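Local coordinates for purine nucleoside phosphorylase (Schistosoma mansoni, PDB 6BFV), which catalyses the reversible phosphorolysis of purine nucleosides, probably inosine and guanosine above all, to the free base and ribose 1-phosphate, at residues V240-N245 with L263-K268. Residues are numbered along the deposited sequence; the frame is centred on the assembly and turned at random.
Sequences VSLIAN and LAVAEK. With DJP (5-fluoropyrimidin-2-ol), chain G.
Val265 reaches from the helix to the strand with both of its methyls, which meet successive carbonyls of the strand, an example of a branched side chain packing on strand backbone. CG1 stands anti to the backbone N (chi1 175°) and meets the carbonyl oxygen of Ile243, Val265 CG1 to Ile243 O being 3.7 Å. CG2, the other branch, comes against the next carbonyl, with Val265 CG2 lying 3.9 Å from Ala244 O. Ala244 CB and Val265 CB approach to 4.2 Å. Two residues before Ala244, Leu242 answers in the reverse direction: its CG is carried anti to the backbone N (chi1 171°), and the turn at chi2 then brings CD2 to the helix backbone. There Leu242 CD2 rests 3.8 Å from Ala266 CA, and the same methyl, Leu242 CD2, flanks Val265 CG1 at 4.2 Å. Ile243 turns its side chain away, onto Val132 of the adjacent strand 131-139, and offers the helix its carbonyl instead. Leu37 and Leu118 border both Leu242 and Ala266. The segment axes run 134° apart, closer to antiparallel than to parallel: after strand 236-246 and the short helix 247-253, helix 259-283 runs back over the central sheet of the phosphorylase fold. At the strand's end Ala244 also touches the bound 5-fluoropyrimidin-2-ol, its CB 3.4 Å from the ligand atom O, and Asn245 OD1 is 3.5 Å from that oxygen. Asp250 and Ser247 hydrogen-bond the two ends of the Asn245 amide, fixing its rotation beside the ligand. No hydrogen bond joins strand to helix, so this largely buried interface rests on methyls packed against backbone and against each other, while the amide of Asn245 and the ligand lie just beyond Ala244.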
ATOM      1  N   VAL A 240      17.424 -16.135  -5.094  1.00 31.30           N
ATOM      2  CA  VAL A 240      17.296 -16.636  -6.464  1.00 31.90           C
ATOM      3  C   VAL A 240      15.821 -16.931  -6.775  1.00 30.93           C
ATOM      4  O   VAL A 240      15.145 -17.656  -6.027  1.00 29.96           O
ATOM      5  CB  VAL A 240      18.169 -17.886  -6.686  1.00 33.32           C
ATOM      6  CG1 VAL A 240      18.069 -18.353  -8.132  1.00 35.18           C
ATOM      7  CG2 VAL A 240      19.651 -17.569  -6.349  1.00 34.66           C
ATOM      8  N   SER A 241      15.311 -16.346  -7.856  1.00 30.60           N
ATOM      9  CA  SER A 241      13.941 -16.602  -8.297  1.00 29.87           C
ATOM     10  C   SER A 241      14.005 -17.643  -9.405  1.00 31.39           C
ATOM     11  O   SER A 241      14.848 -17.550 -10.306  1.00 32.84           O
ATOM     12  CB  SER A 241      13.213 -15.374  -8.865  1.00 29.36           C
ATOM     13  OG  SER A 241      12.893 -14.406  -7.909  1.00 29.11           O
ATOM     14  N   LEU A 242      13.125 -18.636  -9.316  1.00 29.56           N
ATOM     15  CA  LEU A 242      12.790 -19.506 -10.436  1.00 30.91           C
ATOM     16  C   LEU A 242      11.575 -18.948 -11.175  1.00 31.51           C
ATOM     17  O   LEU A 242      10.498 -18.799 -10.579  1.00 30.98           O
ATOM     18  CB  LEU A 242      12.506 -20.919  -9.940  1.00 30.95           C
ATOM     19  CG  LEU A 242      11.941 -21.870 -10.992  1.00 32.56           C
ATOM     20  CD1 LEU A 242      12.891 -22.123 -12.186  1.00 34.56           C
ATOM     21  CD2 LEU A 242      11.599 -23.164 -10.302  1.00 34.13           C
ATOM     22  N   ILE A 243      11.753 -18.652 -12.467  1.00 32.80           N
ATOM     23  CA  ILE A 243      10.694 -18.130 -13.346  1.00 32.81           C
ATOM     24  C   ILE A 243       9.747 -19.256 -13.736  1.00 32.36           C
ATOM     25  O   ILE A 243      10.165 -20.273 -14.304  1.00 33.31           O
ATOM     26  CB  ILE A 243      11.295 -17.487 -14.607  1.00 34.83           C
ATOM     27  CG1 ILE A 243      12.198 -16.306 -14.240  1.00 35.49           C
ATOM     28  CG2 ILE A 243      10.214 -17.042 -15.575  1.00 34.60           C
ATOM     29  CD1 ILE A 243      11.594 -15.347 -13.298  1.00 34.60           C
ATOM     30  N   ALA A 244       8.474 -19.078 -13.443  1.00 32.93           N
ATOM     31  CA  ALA A 244       7.466 -20.068 -13.810  1.00 36.61           C
ATOM     32  C   ALA A 244       6.538 -19.643 -14.953  1.00 39.61           C
ATOM     33  O   ALA A 244       5.756 -20.474 -15.420  1.00 39.19           O
ATOM     34  CB  ALA A 244       6.615 -20.434 -12.597  1.00 36.07           C
ATOM     35  N   ASN A 245       6.616 -18.409 -15.437  1.00 44.55           N
ATOM     36  CA  ASN A 245       5.861 -17.991 -16.622  1.00 47.57           C
ATOM     37  C   ASN A 245       6.462 -16.675 -17.097  1.00 46.58           C
ATOM     38  O   ASN A 245       7.274 -16.064 -16.391  1.00 48.07           O
ATOM     39  CB  ASN A 245       4.367 -17.861 -16.319  1.00 49.00           C
ATOM     40  CG  ASN A 245       3.981 -16.478 -15.828  1.00 49.27           C
ATOM     41  OD1 ASN A 245       4.786 -15.777 -15.183  1.00 48.91           O
ATOM     42  ND2 ASN A 245       2.742 -16.078 -16.116  1.00 49.15           N
ATOM     43  N   LEU A 263       3.572 -25.091 -10.161  1.00 41.14           N
ATOM     44  CA  LEU A 263       4.207 -26.154  -9.386  1.00 41.14           C
ATOM     45  C   LEU A 263       4.943 -27.144 -10.279  1.00 40.90           C
ATOM     46  O   LEU A 263       5.925 -27.757  -9.841  1.00 41.16           O
ATOM     47  CB  LEU A 263       3.163 -26.875  -8.534  1.00 43.32           C
ATOM     48  CG  LEU A 263       2.702 -26.121  -7.272  1.00 44.37           C
ATOM     49  CD1 LEU A 263       1.852 -27.029  -6.369  1.00 48.19           C
ATOM     50  CD2 LEU A 263       3.882 -25.584  -6.499  1.00 43.09           C
ATOM     51  N   ALA A 264       4.489 -27.317 -11.521  1.00 40.01           N
ATOM     52  CA  ALA A 264       5.168 -28.253 -12.422  1.00 40.40           C
ATOM     53  C   ALA A 264       6.538 -27.721 -12.831  1.00 38.77           C
ATOM     54  O   ALA A 264       7.495 -28.486 -12.996  1.00 39.35           O
ATOM     55  CB  ALA A 264       4.307 -28.518 -13.649  1.00 41.53           C
ATOM     56  N   VAL A 265       6.660 -26.411 -12.997  1.00 38.68           N
ATOM     57  CA  VAL A 265       7.976 -25.836 -13.259  1.00 37.93           C
ATOM     58  C   VAL A 265       8.922 -26.080 -12.081  1.00 35.71           C
ATOM     59  O   VAL A 265      10.086 -26.433 -12.268  1.00 35.65           O
ATOM     60  CB  VAL A 265       7.860 -24.339 -13.577  1.00 39.13           C
ATOM     61  CG1 VAL A 265       9.211 -23.762 -13.722  1.00 38.38           C
ATOM     62  CG2 VAL A 265       7.059 -24.130 -14.858  1.00 41.21           C
ATOM     63  N   ALA A 266       8.455 -25.890 -10.853  1.00 36.05           N
ATOM     64  CA  ALA A 266       9.315 -26.190  -9.709  1.00 37.11           C
ATOM     65  C   ALA A 266       9.808 -27.627  -9.770  1.00 37.91           C
ATOM     66  O   ALA A 266      11.016 -27.901  -9.615  1.00 37.11           O
ATOM     67  CB  ALA A 266       8.564 -25.934  -8.408  1.00 39.23           C
ATOM     68  N   GLU A 267       8.894 -28.561 -10.038  1.00 39.73           N
ATOM     69  CA  GLU A 267       9.285 -29.967 -10.147  1.00 42.62           C
ATOM     70  C   GLU A 267      10.366 -30.158 -11.204  1.00 41.64           C
ATOM     71  O   GLU A 267      11.276 -30.985 -11.042  1.00 43.03           O
ATOM     72  CB  GLU A 267       8.056 -30.828 -10.467  1.00 46.43           C
ATOM     73  CG  GLU A 267       8.328 -32.292 -10.695  1.00 52.41           C
ATOM     74  CD  GLU A 267       9.029 -32.973  -9.524  1.00 55.58           C
ATOM     75  OE1 GLU A 267       9.303 -32.317  -8.495  1.00 55.39           O
ATOM     76  OE2 GLU A 267       9.316 -34.169  -9.632  1.00 59.72           O
ATOM     77  N   LYS A 268      10.278 -29.417 -12.306  1.00 40.32           N
ATOM     78  CA  LYS A 268      11.205 -29.633 -13.412  1.00 42.41           C
ATOM     79  C   LYS A 268      12.614 -29.189 -13.037  1.00 40.65           C
ATOM     80  O   LYS A 268      13.595 -29.788 -13.491  1.00 42.53           O
ATOM     81  CB  LYS A 268      10.679 -28.896 -14.648  1.00 43.79           C
ATOM     82  CG  LYS A 268      11.571 -28.887 -15.867  1.00 48.10           C
ATOM     83  CD  LYS A 268      10.869 -28.178 -17.035  1.00 51.49           C
ATOM     84  CE  LYS A 268      11.864 -27.601 -18.058  1.00 55.37           C
ATOM     85  NZ  LYS A 268      11.543 -26.142 -18.333  1.00 55.60           N
TER
HETATM   86  C3  DJP G 306       3.588 -14.894 -10.247  0.93 27.12           C
HETATM   87  C2  DJP G 306       4.414 -16.940 -11.149  0.93 28.97           C
HETATM   88  C1  DJP G 306       4.561 -16.598  -8.751  0.93 29.28           C
HETATM   89  O   DJP G 306       4.633 -17.734 -12.268  0.93 30.38           O
HETATM   90  N   DJP G 306       4.768 -17.400  -9.889  0.93 30.17           N
HETATM   91  N1  DJP G 306       3.805 -15.645 -11.342  0.93 28.19           N
HETATM   92  C   DJP G 306       3.977 -15.359  -8.969  0.93 28.99           C
HETATM   93  F   DJP G 306       3.754 -14.564  -7.902  0.93 31.65           F